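Local atomic coordinates of SnoaL-like domain-containing protein (Kribbella flavida, PDB entry 4LMI), a protein that is of unknown function but belongs to the SnoaL-like group of NTF2-fold proteins and may be a ketosteroid isomerase. Residues 24-27 with 28-31; 54-57 with 58-62. All blocks are in the same frame, centred on the assembly; numbering follows the deposited sequence.

Contact 1. Residues 24-27 with 28-31; sequences RAWE and EFAA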
loop_
_atom_site.group_PDB
_atom_site.type_symbol
_atom_site.label_atom_id
_atom_site.label_comp_id
_atom_site.label_asym_id
_atom_site.label_seq_id
_atom_site.Cartn_x
_atom_site.Cartn_y
_atom_site.Cartn_z
ATOM N N ARG B 24 0.464 3.599 -21.979
ATOM C CA ARG B 24 0.610 2.404 -22.827
ATOM C C ARG B 24 1.807 2.561 -23.768
ATOM O O ARG B 24 1.752 2.179 -24.940
ATOM C CB ARG B 24 -0.673 2.113 -23.635
ATOM C CG ARG B 24 -1.850 1.576 -22.835
ATOM C CD ARG B 24 -2.701 2.696 -22.270
ATOM N NE ARG B 24 -4.032 2.231 -21.885
ATOM C CZ ARG B 24 -4.815 2.834 -20.993
ATOM N NH1 ARG B 24 -4.408 3.935 -20.366
ATOM N NH2 ARG B 24 -6.009 2.326 -20.719
ATOM N N ALA B 25 2.881 3.143 -23.241
ATOM C CA ALA B 25 4.085 3.404 -24.018
ATOM C C ALA B 25 4.982 2.182 -23.889
ATOM O O ALA B 25 5.930 2.167 -23.100
ATOM C CB ALA B 25 4.777 4.662 -23.509
ATOM N N TRP B 26 4.666 1.148 -24.665
ATOM C CA TRP B 26 5.179 -0.199 -24.389
ATOM C C TRP B 26 6.658 -0.368 -24.513
ATOM O O TRP B 26 7.257 -1.081 -23.708
ATOM C CB TRP B 26 4.436 -1.257 -25.202
ATOM C CG TRP B 26 2.959 -1.305 -24.887
ATOM C CD1 TRP B 26 1.896 -1.228 -25.784
ATOM C CD2 TRP B 26 2.329 -1.419 -23.559
ATOM N NE1 TRP B 26 0.696 -1.294 -25.125
ATOM C CE2 TRP B 26 0.882 -1.409 -23.792
ATOM C CE3 TRP B 26 2.803 -1.529 -22.253
ATOM C CZ2 TRP B 26 -0.030 -1.510 -22.752
ATOM C CZ3 TRP B 26 1.870 -1.621 -21.211
ATOM C CH2 TRP B 26 0.487 -1.612 -21.459
ATOM N N GLU B 27 7.269 0.270 -25.512
ATOM C CA GLU B 27 8.721 0.178 -25.665
ATOM C C GLU B 27 9.441 0.803 -24.464
ATOM O O GLU B 27 10.369 0.211 -23.918
ATOM C CB GLU B 27 9.196 0.809 -26.975
ATOM C CG GLU B 27 10.647 0.473 -27.313
ATOM C CD GLU B 27 11.166 1.197 -28.542
ATOM O OE1 GLU B 27 10.454 2.072 -29.082
ATOM O OE2 GLU B 27 12.301 0.892 -28.969
ATOM N N GLU B 28 8.994 1.985 -24.050
ATOM C CA GLU B 28 9.595 2.683 -22.914
ATOM C C GLU B 28 9.330 1.958 -21.594
ATOM O O GLU B 28 10.216 1.869 -20.742
ATOM C CB GLU B 28 9.114 4.140 -22.848
ATOM C CG GLU B 28 9.566 5.005 -24.021
ATOM C CD GLU B 28 8.553 5.080 -25.158
ATOM O OE1 GLU B 28 7.774 4.120 -25.378
ATOM O OE2 GLU B 28 8.545 6.117 -25.849
ATOM N N PHE B 29 8.115 1.430 -21.440
ATOM C CA PHE B 29 7.746 0.643 -20.261
ATOM C C PHE B 29 8.597 -0.630 -20.152
ATOM O O PHE B 29 9.177 -0.907 -19.098
ATOM C CB PHE B 29 6.248 0.302 -20.307
ATOM C CG PHE B 29 5.751 -0.474 -19.121
ATOM C CD1 PHE B 29 5.557 0.150 -17.893
ATOM C CD2 PHE B 29 5.436 -1.831 -19.243
ATOM C CE1 PHE B 29 5.081 -0.565 -16.801
ATOM C CE2 PHE B 29 4.955 -2.550 -18.155
ATOM C CZ PHE B 29 4.778 -1.916 -16.933
ATOM N N ALA B 30 8.681 -1.392 -21.240
ATOM C CA ALA B 30 9.518 -2.597 -21.268
ATOM C C ALA B 30 10.984 -2.302 -20.917
ATOM O O ALA B 30 11.620 -3.093 -20.214
ATOM C CB ALA B 30 9.413 -3.301 -22.613
ATOM N N ALA B 31 11.501 -1.162 -21.385
ATOM C CA ALA B 31 12.913 -0.798 -21.170
ATOM C C ALA B 31 13.265 -0.463 -19.718
ATOM O O ALA B 31 14.437 -0.488 -19.346
ATOM C CB ALA B 31 13.336 0.337 -22.101
#
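The carbonyl oxygen of Ala25 receives the amide of Phe29, with Phe29 N 2.8 Å from Ala25 O and the N-H pointing at it at 163°. This bond closes the first turn of helix 26-31, for which Ala25 is the N-cap residue. Behind it Ala30 N lies 2.9 Å from Trp26 O, and a longer, more bent bond joins Ala31 N to Glu27 O at 3.1 Å.

On the inward side of the turn, Trp26 and Phe29 run side by side and point the same way. Their rings form an offset edge-to-face pair with planes at 77°, in which the indole supplies the edge. The benzo edge does the touching, Trp26 CE3 lying 4.0 Å from Phe29 CD2, close to the plane of the indole. Trp26 swings its CG opposite the carbonyl carbon (chi1 -61°), whereas Phe29 sets its own opposite the backbone N; these torsions let the two rings, three residues apart in sequence, meet. Arg24 O stands 3.5 Å above the indole plane, toward the rim of one face.

The outward side is acidic and more open to solvent. Glu28 bends at its second torsion, folding back so that its OE1 comes 3.6 Å from Ala25 CB. Glu27, in contrast, stretches out, and its OE1 stays 5.0 Å from Glu28 OE1, a like-charge pair that the surrounding solvent probably screens.

Leu21 of helix 6-22 touches both rings, and Leu55 and Gln59 of helix 51-59 meet Trp26. Arg24 ends helix 6-22 in a Schellman motif, and Ala25 centres an inverse gamma turn. Schellman motif and N-cap together make the junction through which a short helix follows the long N-terminal helix of an NTF2-like fold.

Contact 2. Residues 54-57 with 58-62; sequences YLRF and NQEYP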
loop_
_atom_site.group_PDB
_atom_site.type_symbol
_atom_site.label_atom_id
_atom_site.label_comp_id
_atom_site.label_asym_id
_atom_site.label_seq_id
_atom_site.Cartn_x
_atom_site.Cartn_y
_atom_site.Cartn_z
ATOM N N TYR B 54 5.303 -10.439 -18.526
ATOM C CA TYR B 54 4.714 -9.304 -17.827
ATOM C C TYR B 54 4.247 -8.239 -18.819
ATOM O O TYR B 54 3.153 -7.690 -18.669
ATOM C CB TYR B 54 5.657 -8.733 -16.762
ATOM C CG TYR B 54 5.021 -7.632 -15.931
ATOM C CD1 TYR B 54 3.787 -7.828 -15.303
ATOM C CD2 TYR B 54 5.650 -6.400 -15.776
ATOM C CE1 TYR B 54 3.195 -6.818 -14.554
ATOM C CE2 TYR B 54 5.076 -5.391 -15.018
ATOM C CZ TYR B 54 3.852 -5.604 -14.410
ATOM O OH TYR B 54 3.286 -4.594 -13.667
ATOM N N LEU B 55 5.051 -7.994 -19.854
ATOM C CA LEU B 55 4.682 -7.041 -20.901
ATOM C C LEU B 55 3.397 -7.489 -21.602
ATOM O O LEU B 55 2.472 -6.698 -21.770
ATOM C CB LEU B 55 5.825 -6.847 -21.910
ATOM C CG LEU B 55 5.587 -5.847 -23.052
ATOM C CD1 LEU B 55 5.276 -4.443 -22.538
ATOM C CD2 LEU B 55 6.770 -5.826 -24.012
ATOM N N ARG B 56 3.344 -8.763 -21.982
ATOM C CA ARG B 56 2.156 -9.349 -22.613
ATOM C C ARG B 56 0.896 -9.194 -21.761
ATOM O O ARG B 56 -0.159 -8.831 -22.282
ATOM C CB ARG B 56 2.381 -10.828 -22.940
ATOM C CG ARG B 56 3.339 -11.083 -24.091
ATOM C CD ARG B 56 3.179 -12.493 -24.638
ATOM N NE ARG B 56 2.014 -12.607 -25.516
ATOM C CZ ARG B 56 1.537 -13.753 -25.999
ATOM N NH1 ARG B 56 2.112 -14.910 -25.690
ATOM N NH2 ARG B 56 0.474 -13.742 -26.792
ATOM N N PHE B 57 1.016 -9.463 -20.458
ATOM C CA PHE B 57 -0.090 -9.322 -19.503
ATOM C C PHE B 57 -0.686 -7.919 -19.558
ATOM O O PHE B 57 -1.907 -7.758 -19.619
ATOM C CB PHE B 57 0.391 -9.673 -18.081
ATOM C CG PHE B 57 -0.513 -9.190 -16.973
ATOM C CD1 PHE B 57 -1.712 -9.838 -16.695
ATOM C CD2 PHE B 57 -0.140 -8.110 -16.177
ATOM C CE1 PHE B 57 -2.532 -9.402 -15.665
ATOM C CE2 PHE B 57 -0.958 -7.671 -15.141
ATOM C CZ PHE B 57 -2.158 -8.317 -14.888
ATOM N N ASN B 58 0.184 -6.911 -19.552
ATOM C CA ASN B 58 -0.252 -5.525 -19.656
ATOM C C ASN B 58 -0.864 -5.174 -21.016
ATOM O O ASN B 58 -1.864 -4.457 -21.083
ATOM C CB ASN B 58 0.902 -4.583 -19.307
ATOM C CG ASN B 58 1.221 -4.596 -17.827
ATOM O OD1 ASN B 58 0.471 -4.047 -17.016
ATOM N ND2 ASN B 58 2.325 -5.240 -17.463
ATOM N N GLN B 59 -0.269 -5.698 -22.087
ATOM C CA GLN B 59 -0.749 -5.449 -23.449
ATOM C C GLN B 59 -2.075 -6.156 -23.761
ATOM O O GLN B 59 -2.912 -5.625 -24.500
ATOM C CB GLN B 59 0.319 -5.843 -24.471
ATOM C CG GLN B 59 1.533 -4.920 -24.487
ATOM C CD GLN B 59 2.652 -5.436 -25.373
ATOM O OE1 GLN B 59 2.842 -6.642 -25.515
ATOM N NE2 GLN B 59 3.404 -4.520 -25.969
ATOM N N GLU B 60 -2.263 -7.344 -23.192
ATOM C CA GLU B 60 -3.475 -8.133 -23.422
ATOM C C GLU B 60 -4.650 -7.727 -22.531
ATOM O O GLU B 60 -5.749 -8.265 -22.676
ATOM C CB GLU B 60 -3.191 -9.623 -23.239
ATOM C CG GLU B 60 -2.344 -10.239 -24.342
ATOM C CD GLU B 60 -2.046 -11.706 -24.102
ATOM O OE1 GLU B 60 -2.736 -12.337 -23.269
ATOM O OE2 GLU B 60 -1.122 -12.231 -24.753
ATOM N N TYR B 61 -4.426 -6.773 -21.627
ATOM C CA TYR B 61 -5.455 -6.396 -20.660
ATOM C C TYR B 61 -6.633 -5.663 -21.306
ATOM O O TYR B 61 -6.446 -4.621 -21.944
ATOM C CB TYR B 61 -4.875 -5.575 -19.506
ATOM C CG TYR B 61 -5.744 -5.647 -18.278
ATOM C CD1 TYR B 61 -6.808 -4.765 -18.103
ATOM C CD2 TYR B 61 -5.526 -6.625 -17.306
ATOM C CE1 TYR B 61 -7.625 -4.843 -16.987
ATOM C CE2 TYR B 61 -6.334 -6.707 -16.182
ATOM C CZ TYR B 61 -7.380 -5.815 -16.029
ATOM O OH TYR B 61 -8.189 -5.887 -14.922
ATOM N N PRO B 62 -7.853 -6.211 -21.134
ATOM C CA PRO B 62 -9.056 -5.688 -21.791
ATOM C C PRO B 62 -9.630 -4.431 -21.137
ATOM O O PRO B 62 -9.341 -4.150 -19.978
ATOM C CB PRO B 62 -10.047 -6.851 -21.676
ATOM C CG PRO B 62 -9.630 -7.584 -20.453
ATOM C CD PRO B 62 -8.140 -7.417 -20.331
HETATM O O HOH W 1 0.676 -4.434 -14.356
#
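The C-terminal end of helix 51-59, which leads into a loop through Tyr61 and Pro62, is fastened here by bonds between successive turns. Tyr54 O is gripped twice by Asn58: the backbone N approaches at 3.2 Å, while the side-chain ND2, 2.9 Å from the same Tyr54 O, comes from the other face of the carbonyl plane. With CG opposite the carbonyl carbon (chi1 -72°), the Asn58 amide folds back along the helix and stands almost upright on the Tyr54 ring, ND2 lying 3.3 Å above its centre and the planes 83° apart. A water bridges the polar ends, 2.7 Å from Tyr54 OH and donating to Asn58 OD1; Tyr54 OH also bonds to Tyr17. Replacing Asn58 with an alanine is likely to strip the water of its acceptor there, remove the second grip on Tyr54 O and uncover the tyrosine ring face.

Around the helix, Gln59 lays its amide against Leu55 CG. Arg56 and Glu60 form a salt bridge, NH2 to OE2 3.0 Å, the carboxylate oxygen sitting over a guanidinium face. Leu125 and His124 of the second subunit pack on Arg56 and Glu60 respectively. Asn58 OD1 and Tyr61 OH both bond to HEPES, probably from crystallisation, so the polar groups on this side are consistent with the rim of a ligand pocket.

Overall arrangement
Contact 1 precedes contact 2 along the chain, and their centres lie 12 Å apart on the same side of the chain's centre, within one SnoaL-like domain. Strands 33-34, 37-41 and 46-49 intervene, yet helices 26-31 and 51-59 pack directly on each other. Trp26 makes several of the contacts between them: its CG is 3.4 Å from Gln59 NE2, and its ring also meets Leu55 and Asn58, while Phe29 packs on the Asn58 amide. HEPES is bound near Trp26 and near Tyr61. Helix 26-31 also touches helix 6-22, so three helices gather beside the curved sheet, an arrangement consistent with the pocket-forming helices of NTF2-like proteins.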